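Local coordinates for protein leucine aminopeptidase 2, chloroplastic (PDB 5LHK) that probably removes unsubstituted N-terminal amino acids from peptides as a manganese-binding aminopeptidase of the M17 family, at residues 38-43 with 110-115; 93-98 with 474-479; 263-268 with 279-284; 339-344 with 434-439. All coordinates share one frame; numbering follows the deposited sequence.

Contact 1 of 4, residues 38-43 with 110-115; sequences VVACGR and LRLDLA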
loop_
_atom_site.group_PDB
_atom_site.type_symbol
_atom_site.label_atom_id
_atom_site.label_comp_id
_atom_site.label_asym_id
_atom_site.label_seq_id
_atom_site.Cartn_x
_atom_site.Cartn_y
_atom_site.Cartn_z
ATOM N N VAL A 38 -51.539 2.942 18.788
ATOM C CA VAL A 38 -50.485 3.897 19.154
ATOM C C VAL A 38 -50.820 5.296 18.634
ATOM O O VAL A 38 -51.176 5.458 17.463
ATOM C CB VAL A 38 -49.096 3.481 18.618
ATOM C CG1 VAL A 38 -48.008 4.397 19.169
ATOM C CG2 VAL A 38 -48.779 2.044 18.975
ATOM N N VAL A 39 -50.698 6.285 19.522
ATOM C CA VAL A 39 -50.763 7.693 19.165
ATOM C C VAL A 39 -49.432 8.349 19.524
ATOM O O VAL A 39 -48.952 8.204 20.647
ATOM C CB VAL A 39 -51.903 8.427 19.903
ATOM C CG1 VAL A 39 -51.904 9.916 19.551
ATOM C CG2 VAL A 39 -53.246 7.821 19.532
ATOM N N ALA A 40 -48.855 9.082 18.578
ATOM C CA ALA A 40 -47.616 9.828 18.809
ATOM C C ALA A 40 -47.901 11.321 18.982
ATOM O O ALA A 40 -48.462 11.960 18.079
ATOM C CB ALA A 40 -46.646 9.606 17.663
ATOM N N CYS A 41 -47.516 11.860 20.144
ATOM C CA CYS A 41 -47.731 13.261 20.485
ATOM C C CYS A 41 -46.403 14.014 20.424
ATOM O O CYS A 41 -45.423 13.634 21.080
ATOM C CB CYS A 41 -48.350 13.390 21.887
ATOM S SG CYS A 41 -49.990 12.634 22.048
ATOM N N GLY A 42 -46.377 15.084 19.636
ATOM C CA GLY A 42 -45.225 15.981 19.593
ATOM C C GLY A 42 -45.173 16.884 20.817
ATOM O O GLY A 42 -46.192 17.447 21.214
ATOM N N ARG A 43 -43.987 17.015 21.412
ATOM C CA ARG A 43 -43.772 17.857 22.590
ATOM C C ARG A 43 -42.570 18.755 22.363
ATOM O O ARG A 43 -41.467 18.263 22.131
ATOM C CB ARG A 43 -43.497 17.001 23.829
ATOM C CG ARG A 43 -44.482 15.877 24.094
ATOM C CD ARG A 43 -45.845 16.389 24.518
ATOM N NE ARG A 43 -46.689 15.280 24.961
ATOM C CZ ARG A 43 -47.975 15.374 25.304
ATOM N NH1 ARG A 43 -48.611 16.544 25.261
ATOM N NH2 ARG A 43 -48.632 14.278 25.699
ATOM N N LEU A 110 -51.053 3.294 13.648
ATOM C CA LEU A 110 -50.331 4.392 14.268
ATOM C C LEU A 110 -50.932 5.707 13.803
ATOM O O LEU A 110 -51.008 5.953 12.602
ATOM C CB LEU A 110 -48.850 4.334 13.899
ATOM C CG LEU A 110 -47.992 5.571 14.221
ATOM C CD1 LEU A 110 -47.944 5.889 15.713
ATOM C CD2 LEU A 110 -46.590 5.359 13.674
ATOM N N ARG A 111 -51.341 6.545 14.756
ATOM C CA ARG A 111 -51.763 7.909 14.461
ATOM C C ARG A 111 -50.713 8.919 14.955
ATOM O O ARG A 111 -50.412 8.990 16.152
ATOM C CB ARG A 111 -53.115 8.217 15.094
ATOM C CG ARG A 111 -53.726 9.496 14.543
ATOM C CD ARG A 111 -55.023 9.851 15.232
ATOM N NE ARG A 111 -54.775 10.541 16.495
ATOM C CZ ARG A 111 -55.367 10.284 17.663
ATOM N NH1 ARG A 111 -56.293 9.336 17.784
ATOM N NH2 ARG A 111 -55.035 11.005 18.733
ATOM N N LEU A 112 -50.174 9.707 14.030
ATOM C CA LEU A 112 -49.215 10.744 14.366
ATOM C C LEU A 112 -49.960 12.045 14.522
ATOM O O LEU A 112 -50.629 12.488 13.579
ATOM C CB LEU A 112 -48.174 10.871 13.259
ATOM C CG LEU A 112 -47.327 9.607 13.067
ATOM C CD1 LEU A 112 -47.424 9.116 11.649
ATOM C CD2 LEU A 112 -45.882 9.851 13.422
ATOM N N ASP A 113 -49.876 12.629 15.714
ATOM C CA ASP A 113 -50.427 13.962 15.983
ATOM C C ASP A 113 -49.348 15.043 15.937
ATOM O O ASP A 113 -49.626 16.202 16.280
ATOM C CB ASP A 113 -51.133 13.985 17.347
ATOM C CG ASP A 113 -52.404 13.163 17.368
ATOM O OD1 ASP A 113 -52.748 12.515 16.364
ATOM O OD2 ASP A 113 -53.086 13.165 18.399
ATOM N N LEU A 114 -48.145 14.689 15.473
ATOM C CA LEU A 114 -46.995 15.587 15.546
ATOM C C LEU A 114 -47.244 16.944 14.887
ATOM O O LEU A 114 -46.767 17.965 15.390
ATOM C CB LEU A 114 -45.741 14.945 14.916
ATOM C CG LEU A 114 -45.252 13.585 15.429
ATOM C CD1 LEU A 114 -43.960 13.214 14.729
ATOM C CD2 LEU A 114 -45.046 13.582 16.925
ATOM N N ALA A 115 -47.994 16.958 13.782
ATOM C CA ALA A 115 -48.227 18.200 13.018
ATOM C C ALA A 115 -49.191 19.167 13.690
ATOM O O ALA A 115 -49.313 20.298 13.233
ATOM C CB ALA A 115 -48.712 17.885 11.605
HETATM O O HOH W 1 -48.682 16.701 18.894
#
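Leu110 meets Val38 at the start of a parallel strand pair in the N-terminal, macro-type domain; the N-to-C directions differ by only 17°. Leu110 brings CD1 to 3.8 Å from Val38 CG1, on the face covered by helix 90-102. Arg111 uses both backbone polar atoms: its N donates to Val38 O (2.9 Å, 172° at the hydrogen) and its O accepts from Ala40 N at 2.9 Å. On the sheet face opposite to Leu110, its side chain runs beside Val39 and bends at chi3 (82°), which lays one face of the guanidinium over Val39 CG2. The same group forms a two-point salt bridge with Asp113, NE to OD1 at 2.8 Å and NH2 to OD2 at 2.9 Å. With an alanine at Arg111, Asp113 would probably lose its paired charge and the methyls of Val39 their flat cover. Leu112 CD2 packs loosely on Ala40 CB. Asp113 N then extends the ladder to Ala40 O (2.8 Å); beyond it the direct ladder stops and a water links Gly42 N to Asp113 O. Leu114 closes the end with CD2 3.4 Å from Gly42 N. The chemistry implies two unlike faces: an aliphatic one under the helix, and one where an ion pair lies over valine.

Contact 2 of 4, residues 93-98 with 474-479; sequences FRAAAA and YAEVPY
A type II' beta turn from Tyr474 to Val477, in the catalytic domain, sets its two corner residues, Ala475 and Glu476, against helix 90-102 of the N-terminal domain, so this is an interdomain contact. The turn is closed by Val477 N donating to Tyr474 O at 2.8 Å, and the positive phi of Ala475 (53°) fits the first corner of this turn type. Small side chains let the helix come close. Ala95 and Ala475 meet methyl to methyl, CB to CB at 4.0 Å. One helical turn on, Ala98 directs its CB toward the turn, 3.4 Å from Ala475 O and 3.7 Å from Glu476 CB. Elsewhere, Glu476 O accepts from Arg181 NH2, which ties the turn back to the catalytic domain.

The longer side chains meet beside this alanine patch. Glu476 places CG between its backbone N and carbonyl carbon (chi1 76°), and with a further bend at chi2 the carboxylate is folded alongside the helix, next to Arg94. It reaches the aliphatic part of that residue, OE2 lying 3.8 Å from Arg94 CD, while the guanidinium and carboxylate planes are turned 46° apart. The charged ends do not pair directly; Arg94 NE instead forms a salt bridge with Glu133 of helix 124-139. A water completes the connection, accepting from Arg94 NH1 at 3.0 Å and donating to Glu476 OE2 at 2.9 Å.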
loop_
_atom_site.group_PDB
_atom_site.type_symbol
_atom_site.label_atom_id
_atom_site.label_comp_id
_atom_site.label_asym_id
_atom_site.label_seq_id
_atom_site.Cartn_x
_atom_site.Cartn_y
_atom_site.Cartn_z
ATOM N N PHE A 93 -39.551 18.089 12.427
ATOM C CA PHE A 93 -40.799 17.329 12.305
ATOM C C PHE A 93 -40.607 16.056 11.483
ATOM O O PHE A 93 -41.140 14.999 11.834
ATOM C CB PHE A 93 -41.925 18.213 11.741
ATOM C CG PHE A 93 -42.447 19.200 12.741
ATOM C CD1 PHE A 93 -41.861 20.449 12.872
ATOM C CD2 PHE A 93 -43.493 18.868 13.587
ATOM C CE1 PHE A 93 -42.316 21.363 13.809
ATOM C CE2 PHE A 93 -43.955 19.770 14.527
ATOM C CZ PHE A 93 -43.359 21.020 14.643
ATOM N N ARG A 94 -39.818 16.152 10.416
ATOM C CA ARG A 94 -39.546 15.004 9.549
ATOM C C ARG A 94 -38.838 13.911 10.360
ATOM O O ARG A 94 -39.226 12.738 10.328
ATOM C CB ARG A 94 -38.709 15.444 8.327
ATOM C CG ARG A 94 -38.743 14.483 7.151
ATOM C CD ARG A 94 -37.868 14.943 5.983
ATOM N NE ARG A 94 -38.460 16.063 5.244
ATOM C CZ ARG A 94 -38.093 17.346 5.304
ATOM N NH1 ARG A 94 -37.087 17.763 6.070
ATOM N NH2 ARG A 94 -38.748 18.239 4.565
ATOM N N ALA A 95 -37.833 14.319 11.128
ATOM C CA ALA A 95 -37.056 13.385 11.956
ATOM C C ALA A 95 -37.860 12.823 13.115
ATOM O O ALA A 95 -37.712 11.657 13.459
ATOM C CB ALA A 95 -35.788 14.057 12.468
ATOM N N ALA A 96 -38.707 13.649 13.715
ATOM C CA ALA A 96 -39.558 13.195 14.814
ATOM C C ALA A 96 -40.578 12.152 14.348
ATOM O O ALA A 96 -40.876 11.197 15.079
ATOM C CB ALA A 96 -40.256 14.374 15.476
ATOM N N ALA A 97 -41.095 12.327 13.129
ATOM C CA ALA A 97 -42.019 11.364 12.535
ATOM C C ALA A 97 -41.334 10.033 12.284
ATOM O O ALA A 97 -41.922 8.981 12.543
ATOM C CB ALA A 97 -42.602 11.913 11.238
ATOM N N ALA A 98 -40.095 10.080 11.784
ATOM C CA ALA A 98 -39.302 8.859 11.568
ATOM C C ALA A 98 -39.038 8.125 12.883
ATOM O O ALA A 98 -39.170 6.901 12.959
ATOM C CB ALA A 98 -37.979 9.183 10.878
ATOM N N TYR A 474 -30.181 6.770 10.665
ATOM C CA TYR A 474 -30.341 7.948 11.514
ATOM C C TYR A 474 -31.538 8.749 10.992
ATOM O O TYR A 474 -31.722 8.890 9.780
ATOM C CB TYR A 474 -29.069 8.812 11.496
ATOM C CG TYR A 474 -28.714 9.348 10.112
ATOM C CD1 TYR A 474 -27.995 8.578 9.205
ATOM C CD2 TYR A 474 -29.131 10.616 9.707
ATOM C CE1 TYR A 474 -27.691 9.062 7.930
ATOM C CE2 TYR A 474 -28.848 11.107 8.442
ATOM C CZ TYR A 474 -28.119 10.331 7.554
ATOM O OH TYR A 474 -27.817 10.820 6.298
ATOM N N ALA A 475 -32.354 9.256 11.913
ATOM C CA ALA A 475 -33.500 10.070 11.579
ATOM C C ALA A 475 -34.364 9.322 10.544
ATOM O O ALA A 475 -34.721 8.172 10.785
ATOM C CB ALA A 475 -33.027 11.455 11.111
ATOM N N GLU A 476 -34.659 9.930 9.401
ATOM C CA GLU A 476 -35.486 9.303 8.365
ATOM C C GLU A 476 -34.676 8.558 7.289
ATOM O O GLU A 476 -35.240 8.165 6.268
ATOM C CB GLU A 476 -36.400 10.349 7.709
ATOM C CG GLU A 476 -35.750 11.317 6.715
ATOM C CD GLU A 476 -34.956 12.446 7.352
ATOM O OE1 GLU A 476 -34.775 12.493 8.592
ATOM O OE2 GLU A 476 -34.489 13.300 6.594
ATOM N N VAL A 477 -33.381 8.348 7.537
ATOM C CA VAL A 477 -32.453 7.807 6.550
ATOM C C VAL A 477 -32.053 6.387 6.964
ATOM O O VAL A 477 -31.550 6.173 8.073
ATOM C CB VAL A 477 -31.192 8.695 6.418
ATOM C CG1 VAL A 477 -30.361 8.265 5.208
ATOM C CG2 VAL A 477 -31.564 10.168 6.272
ATOM N N PRO A 478 -32.282 5.399 6.085
ATOM C CA PRO A 478 -31.896 4.026 6.404
ATOM C C PRO A 478 -30.430 3.774 6.060
ATOM O O PRO A 478 -29.781 4.629 5.434
ATOM C CB PRO A 478 -32.778 3.208 5.469
ATOM C CG PRO A 478 -32.867 4.060 4.246
ATOM C CD PRO A 478 -32.874 5.489 4.743
ATOM N N TYR A 479 -29.923 2.608 6.462
ATOM C CA TYR A 479 -28.670 2.102 5.909
ATOM C C TYR A 479 -28.884 1.884 4.417
ATOM O O TYR A 479 -29.948 1.452 3.994
ATOM C CB TYR A 479 -28.219 0.779 6.561
ATOM C CG TYR A 479 -27.020 0.197 5.836
ATOM C CD1 TYR A 479 -25.719 0.565 6.182
ATOM C CD2 TYR A 479 -27.188 -0.653 4.753
ATOM C CE1 TYR A 479 -24.619 0.072 5.491
ATOM C CE2 TYR A 479 -26.102 -1.146 4.051
ATOM C CZ TYR A 479 -24.821 -0.779 4.422
ATOM O OH TYR A 479 -23.762 -1.271 3.714
HETATM O O HOH W 2 -34.815 16.086 7.209
#

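Contact 3 of 4, residues 263-268 with 279-284; sequences VTFDSG and HAMKAD. With MN (manganese (II) ion), chain B; MN (manganese (II) ion), chain C.
The two-metal site of the M17 catalytic domain is partly built here, with Asp266 from the short strand 265-266 and Asp284 from the loop before helix 286-301 supplying neighbouring ligands to one manganese ion. Asp266 OD2 bridges the pair, at 2.4 Å from the manganese of chain B and 2.1 Å from that of chain C. Asp284 OD2 binds the chain B ion at 2.0 Å, and water 3 also spans both metals. The two carboxylate oxygens, Asp266 OD2 and Asp284 OD2, come within 3.0 Å of each other, a spacing explained by the shared cation. Lys261, Asp343 and Glu345 contribute further metal ligands.

Second-shell bonds hold the aspartates in place. Asp266 OD1 accepts from Asn316 ND2 and Asp284 OD1 pairs with Thr373 OG1, so in each residue one oxygen faces metal and the other protein. Val263 lies alongside Asp284, its CB 3.4 Å from OD2, an aliphatic wall beside the metal-bound oxygen.

Away from the metals, the backbones are joined by Asp266 N donating to Met281 O at 3.1 Å, the donor standing 43° out of the carbonyl plane. Met281, bent at chi2 and chi3, wraps past Asp266 O and crosses Phe265 in a Met-aromatic contact, SD lying 5.2 Å from the ring centroid and 49° off its normal. The terminal methyl makes the closest approach to the ring, meeting it obliquely with Met281 CE 3.2 Å from Phe265 CZ.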
loop_
_atom_site.group_PDB
_atom_site.type_symbol
_atom_site.label_atom_id
_atom_site.label_comp_id
_atom_site.label_asym_id
_atom_site.label_seq_id
_atom_site.Cartn_x
_atom_site.Cartn_y
_atom_site.Cartn_z
ATOM N N VAL A 263 -25.185 4.078 -14.207
ATOM C CA VAL A 263 -24.232 2.971 -14.232
ATOM C C VAL A 263 -24.728 1.979 -13.187
ATOM O O VAL A 263 -24.622 2.211 -11.984
ATOM C CB VAL A 263 -22.784 3.430 -13.976
ATOM C CG1 VAL A 263 -21.838 2.237 -13.922
ATOM C CG2 VAL A 263 -22.346 4.390 -15.083
ATOM N N THR A 264 -25.306 0.885 -13.662
ATOM C CA THR A 264 -25.971 -0.062 -12.784
ATOM C C THR A 264 -24.979 -0.855 -11.954
ATOM O O THR A 264 -25.332 -1.351 -10.894
ATOM C CB THR A 264 -26.880 -1.020 -13.559
ATOM O OG1 THR A 264 -26.115 -1.750 -14.527
ATOM C CG2 THR A 264 -27.989 -0.225 -14.241
ATOM N N PHE A 265 -23.744 -0.971 -12.446
ATOM C CA PHE A 265 -22.659 -1.581 -11.699
ATOM C C PHE A 265 -21.343 -0.999 -12.172
ATOM O O PHE A 265 -20.971 -1.151 -13.344
ATOM C CB PHE A 265 -22.651 -3.096 -11.906
ATOM C CG PHE A 265 -21.633 -3.805 -11.064
ATOM C CD1 PHE A 265 -21.792 -3.890 -9.687
ATOM C CD2 PHE A 265 -20.498 -4.362 -11.646
ATOM C CE1 PHE A 265 -20.839 -4.531 -8.901
ATOM C CE2 PHE A 265 -19.540 -5.002 -10.871
ATOM C CZ PHE A 265 -19.715 -5.092 -9.496
ATOM N N ASP A 266 -20.644 -0.330 -11.262
ATOM C CA ASP A 266 -19.339 0.255 -11.562
ATOM C C ASP A 266 -18.207 -0.515 -10.886
ATOM O O ASP A 266 -17.851 -0.226 -9.756
ATOM C CB ASP A 266 -19.329 1.727 -11.146
ATOM C CG ASP A 266 -18.089 2.471 -11.632
ATOM O OD1 ASP A 266 -17.297 1.896 -12.417
ATOM O OD2 ASP A 266 -17.917 3.648 -11.229
ATOM N N SER A 267 -17.633 -1.482 -11.602
ATOM C CA SER A 267 -16.450 -2.196 -11.114
ATOM C C SER A 267 -15.159 -1.407 -11.233
ATOM O O SER A 267 -14.160 -1.770 -10.619
ATOM C CB SER A 267 -16.252 -3.498 -11.871
ATOM O OG SER A 267 -15.670 -3.235 -13.141
ATOM N N GLY A 268 -15.172 -0.371 -12.064
ATOM C CA GLY A 268 -13.967 0.350 -12.421
ATOM C C GLY A 268 -13.524 0.119 -13.845
ATOM O O GLY A 268 -12.843 0.967 -14.416
ATOM N N HIS A 279 -16.739 -0.659 -1.838
ATOM C CA HIS A 279 -17.460 0.291 -2.676
ATOM C C HIS A 279 -18.871 -0.248 -2.925
ATOM O O HIS A 279 -19.051 -1.441 -3.224
ATOM C CB HIS A 279 -16.753 0.487 -4.018
ATOM C CG HIS A 279 -15.356 1.022 -3.901
ATOM N ND1 HIS A 279 -15.088 2.348 -3.624
ATOM C CD2 HIS A 279 -14.150 0.414 -4.038
ATOM C CE1 HIS A 279 -13.779 2.531 -3.588
ATOM N NE2 HIS A 279 -13.188 1.375 -3.838
ATOM N N ALA A 280 -19.865 0.626 -2.815
ATOM C CA ALA A 280 -21.239 0.278 -3.163
ATOM C C ALA A 280 -21.379 0.429 -4.688
ATOM O O ALA A 280 -21.958 1.396 -5.193
ATOM C CB ALA A 280 -22.220 1.163 -2.410
ATOM N N MET A 281 -20.838 -0.553 -5.403
ATOM C CA MET A 281 -20.696 -0.502 -6.861
ATOM C C MET A 281 -22.052 -0.538 -7.574
ATOM O O MET A 281 -22.207 0.071 -8.628
ATOM C CB MET A 281 -19.775 -1.650 -7.354
ATOM C CG MET A 281 -18.297 -1.460 -6.985
ATOM S SD MET A 281 -17.261 -2.917 -6.693
ATOM C CE MET A 281 -17.099 -3.759 -8.212
ATOM N N LYS A 282 -23.024 -1.239 -6.985
ATOM C CA LYS A 282 -24.408 -1.261 -7.474
ATOM C C LYS A 282 -25.145 0.094 -7.363
ATOM O O LYS A 282 -26.189 0.277 -8.000
ATOM C CB LYS A 282 -25.217 -2.306 -6.688
ATOM C CG LYS A 282 -25.503 -1.912 -5.240
ATOM C CD LYS A 282 -26.375 -2.918 -4.500
ATOM C CE LYS A 282 -26.568 -2.457 -3.063
ATOM N NZ LYS A 282 -27.384 -3.421 -2.284
ATOM N N ALA A 283 -24.637 1.000 -6.518
ATOM C CA ALA A 283 -25.289 2.286 -6.230
ATOM C C ALA A 283 -24.899 3.396 -7.199
ATOM O O ALA A 283 -25.298 4.540 -7.010
ATOM C CB ALA A 283 -24.973 2.728 -4.803
ATOM N N ASP A 284 -24.155 3.063 -8.255
ATOM C CA ASP A 284 -23.640 4.065 -9.167
ATOM C C ASP A 284 -24.714 4.529 -10.173
ATOM O O ASP A 284 -24.429 5.268 -11.114
ATOM C CB ASP A 284 -22.395 3.505 -9.862
ATOM C CG ASP A 284 -21.445 4.581 -10.331
ATOM O OD1 ASP A 284 -21.336 5.630 -9.651
ATOM O OD2 ASP A 284 -20.789 4.376 -11.379
HETATM MN MN MN B . -19.201 5.586 -11.714
HETATM MN MN MN C . -16.198 4.823 -11.769
HETATM O O HOH W 3 -17.389 6.740 -11.195
HETATM O O HOH W 4 -15.565 5.836 -9.514
#

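Contact 4 of 4, residues 339-344 with 434-439; sequences ITHTDN and CSHRHG. With MN (manganese (II) ion), chain C.
Thr340 makes the polar link to Cys434: its OG1 donates to Cys434 O at 2.6 Å, in the carbonyl plane and on a lone pair. With chi1 at 52°, OG1 sits between the backbone N and the carbonyl carbon, which directs the hydroxyl at the facing loop. Thr340 O meanwhile lies at the edge of the His436 ring, near its plane. A valine in place of Thr340 would probably leave Cys434 O without this bond and the two loops less firmly joined. His341 follows, packing its CB 3.5 Å from Cys434 CB, while its CD2 is 4.1 Å from His436 CE1. Cys434 SG lies over the centre of the His436 ring, 3.8 Å above the plane, and also touches His341 CB, lying only obliquely to that second ring. His341 also begins a type I turn, and its ND1 accepts from Asp343 N at 3.2 Å, in the ring plane, which fixes the ring's rotation. Asp343 gives the manganese of chain C two oxygens, O at 2.1 Å and OD1 at 2.2 Å. Asn344 ends the turn, its ND2 3.4 Å from Cys434 CB and donating to Asn433 O. Arg278 of a neighbouring subunit packs on His436. A turn that chelates metal through both backbone and carboxylate oxygens, with Glu345, two residues further on, also binding the metals, belongs to the two-metal site of M17 aminopeptidases.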
loop_
_atom_site.group_PDB
_atom_site.type_symbol
_atom_site.label_atom_id
_atom_site.label_comp_id
_atom_site.label_asym_id
_atom_site.label_seq_id
_atom_site.Cartn_x
_atom_site.Cartn_y
_atom_site.Cartn_z
ATOM N N ILE A 339 -9.282 8.437 -22.618
ATOM C CA ILE A 339 -9.642 7.684 -21.422
ATOM C C ILE A 339 -8.355 7.412 -20.659
ATOM O O ILE A 339 -7.671 6.443 -20.944
ATOM C CB ILE A 339 -10.355 6.361 -21.793
ATOM C CG1 ILE A 339 -11.628 6.634 -22.616
ATOM C CG2 ILE A 339 -10.673 5.526 -20.548
ATOM C CD1 ILE A 339 -12.694 7.450 -21.909
ATOM N N THR A 340 -8.011 8.267 -19.703
ATOM C CA THR A 340 -6.779 8.063 -18.908
ATOM C C THR A 340 -6.988 7.180 -17.669
ATOM O O THR A 340 -6.023 6.727 -17.067
ATOM C CB THR A 340 -6.172 9.414 -18.489
ATOM O OG1 THR A 340 -7.177 10.207 -17.858
ATOM C CG2 THR A 340 -5.612 10.157 -19.721
ATOM N N HIS A 341 -8.251 6.961 -17.297
ATOM C CA HIS A 341 -8.629 6.115 -16.170
ATOM C C HIS A 341 -10.060 5.590 -16.433
ATOM O O HIS A 341 -10.998 6.391 -16.544
ATOM C CB HIS A 341 -8.568 6.919 -14.861
ATOM C CG HIS A 341 -8.458 6.076 -13.629
ATOM N ND1 HIS A 341 -9.428 5.174 -13.261
ATOM C CD2 HIS A 341 -7.501 5.999 -12.674
ATOM C CE1 HIS A 341 -9.080 4.577 -12.137
ATOM N NE2 HIS A 341 -7.908 5.054 -11.764
ATOM N N THR A 342 -10.227 4.264 -16.521
ATOM C CA THR A 342 -11.519 3.685 -16.910
ATOM C C THR A 342 -12.602 3.810 -15.823
ATOM O O THR A 342 -13.790 3.606 -16.100
ATOM C CB THR A 342 -11.432 2.215 -17.394
ATOM O OG1 THR A 342 -11.102 1.328 -16.316
ATOM C CG2 THR A 342 -10.416 2.064 -18.497
ATOM N N ASP A 343 -12.185 4.096 -14.595
ATOM C CA ASP A 343 -13.096 4.315 -13.475
ATOM C C ASP A 343 -13.708 5.725 -13.412
ATOM O O ASP A 343 -14.575 5.977 -12.573
ATOM C CB ASP A 343 -12.414 3.996 -12.140
ATOM C CG ASP A 343 -13.406 3.596 -11.048
ATOM O OD1 ASP A 343 -14.617 3.403 -11.338
ATOM O OD2 ASP A 343 -12.972 3.454 -9.884
ATOM N N ASN A 344 -13.270 6.632 -14.281
ATOM C CA ASN A 344 -13.963 7.899 -14.471
ATOM C C ASN A 344 -14.870 7.804 -15.695
ATOM O O ASN A 344 -14.794 8.616 -16.626
ATOM C CB ASN A 344 -12.979 9.074 -14.570
ATOM C CG ASN A 344 -12.389 9.463 -13.219
ATOM O OD1 ASN A 344 -12.599 8.791 -12.219
ATOM N ND2 ASN A 344 -11.640 10.554 -13.189
ATOM N N CYS A 434 -9.538 11.994 -16.708
ATOM C CA CYS A 434 -8.879 11.919 -15.404
ATOM C C CYS A 434 -7.510 12.583 -15.486
ATOM O O CYS A 434 -6.695 12.240 -16.343
ATOM C CB CYS A 434 -8.744 10.462 -14.941
ATOM S SG CYS A 434 -7.850 10.254 -13.376
ATOM N N SER A 435 -7.270 13.549 -14.607
ATOM C CA SER A 435 -5.989 14.261 -14.555
ATOM C C SER A 435 -4.941 13.565 -13.693
ATOM O O SER A 435 -3.768 13.918 -13.767
ATOM C CB SER A 435 -6.206 15.652 -13.982
ATOM O OG SER A 435 -6.671 15.553 -12.648
ATOM N N HIS A 436 -5.380 12.620 -12.861
ATOM C CA HIS A 436 -4.590 12.062 -11.764
ATOM C C HIS A 436 -4.034 13.138 -10.820
ATOM O O HIS A 436 -3.002 12.926 -10.182
ATOM C CB HIS A 436 -3.437 11.164 -12.255
ATOM C CG HIS A 436 -3.817 10.204 -13.340
ATOM N ND1 HIS A 436 -4.265 8.926 -13.085
ATOM C CD2 HIS A 436 -3.782 10.325 -14.686
ATOM C CE1 HIS A 436 -4.514 8.312 -14.224
ATOM N NE2 HIS A 436 -4.222 9.137 -15.210
ATOM N N ARG A 437 -4.724 14.273 -10.728
ATOM C CA ARG A 437 -4.368 15.324 -9.801
ATOM C C ARG A 437 -5.538 15.596 -8.876
ATOM O O ARG A 437 -6.666 15.156 -9.114
ATOM C CB ARG A 437 -3.972 16.578 -10.560
ATOM C CG ARG A 437 -2.833 16.332 -11.537
ATOM C CD ARG A 437 -1.898 17.512 -11.626
ATOM N NE ARG A 437 -0.994 17.410 -12.771
ATOM C CZ ARG A 437 -0.700 18.391 -13.635
ATOM N NH1 ARG A 437 -1.214 19.625 -13.518
ATOM N NH2 ARG A 437 0.144 18.137 -14.636
ATOM N N HIS A 438 -5.254 16.323 -7.809
ATOM C CA HIS A 438 -6.295 16.816 -6.918
ATOM C C HIS A 438 -7.271 17.713 -7.674
ATOM O O HIS A 438 -6.885 18.396 -8.629
ATOM C CB HIS A 438 -5.678 17.620 -5.783
ATOM C CG HIS A 438 -4.873 16.803 -4.829
ATOM N ND1 HIS A 438 -5.395 15.715 -4.162
ATOM C CD2 HIS A 438 -3.592 16.928 -4.406
ATOM C CE1 HIS A 438 -4.462 15.189 -3.389
ATOM N NE2 HIS A 438 -3.360 15.909 -3.516
ATOM N N GLY A 439 -8.528 17.710 -7.234
ATOM C CA GLY A 439 -9.558 18.594 -7.787
ATOM C C GLY A 439 -10.488 17.950 -8.796
ATOM O O GLY A 439 -11.115 18.661 -9.596
HETATM MN MN MN C . -16.198 4.823 -11.769
HETATM O O HOH W 3 -17.389 6.740 -11.195
HETATM O O HOH W 4 -15.565 5.836 -9.514
#

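From the N terminus, strand 38-43 is joined to its later neighbour 110-115 by contact 1, closing a loop of 66 residues that includes helix 90-102. Contact 2 starts on that helix and runs on to 474-479, so the two cross along the chain; they also touch, Leu114 CD1 lying 3.4 Å from Ala97 N. Contact 2 joins the N-terminal and catalytic domains, and the span it closes contains contacts 3 and 4 in series. Contact 3 closes a short loop of ten residues, contact 4 one of 89. Their centres are about 17 Å apart, and they share the chain C manganese and two waters, whereas contact 1 lies about 40 Å from contact 3, centre to centre.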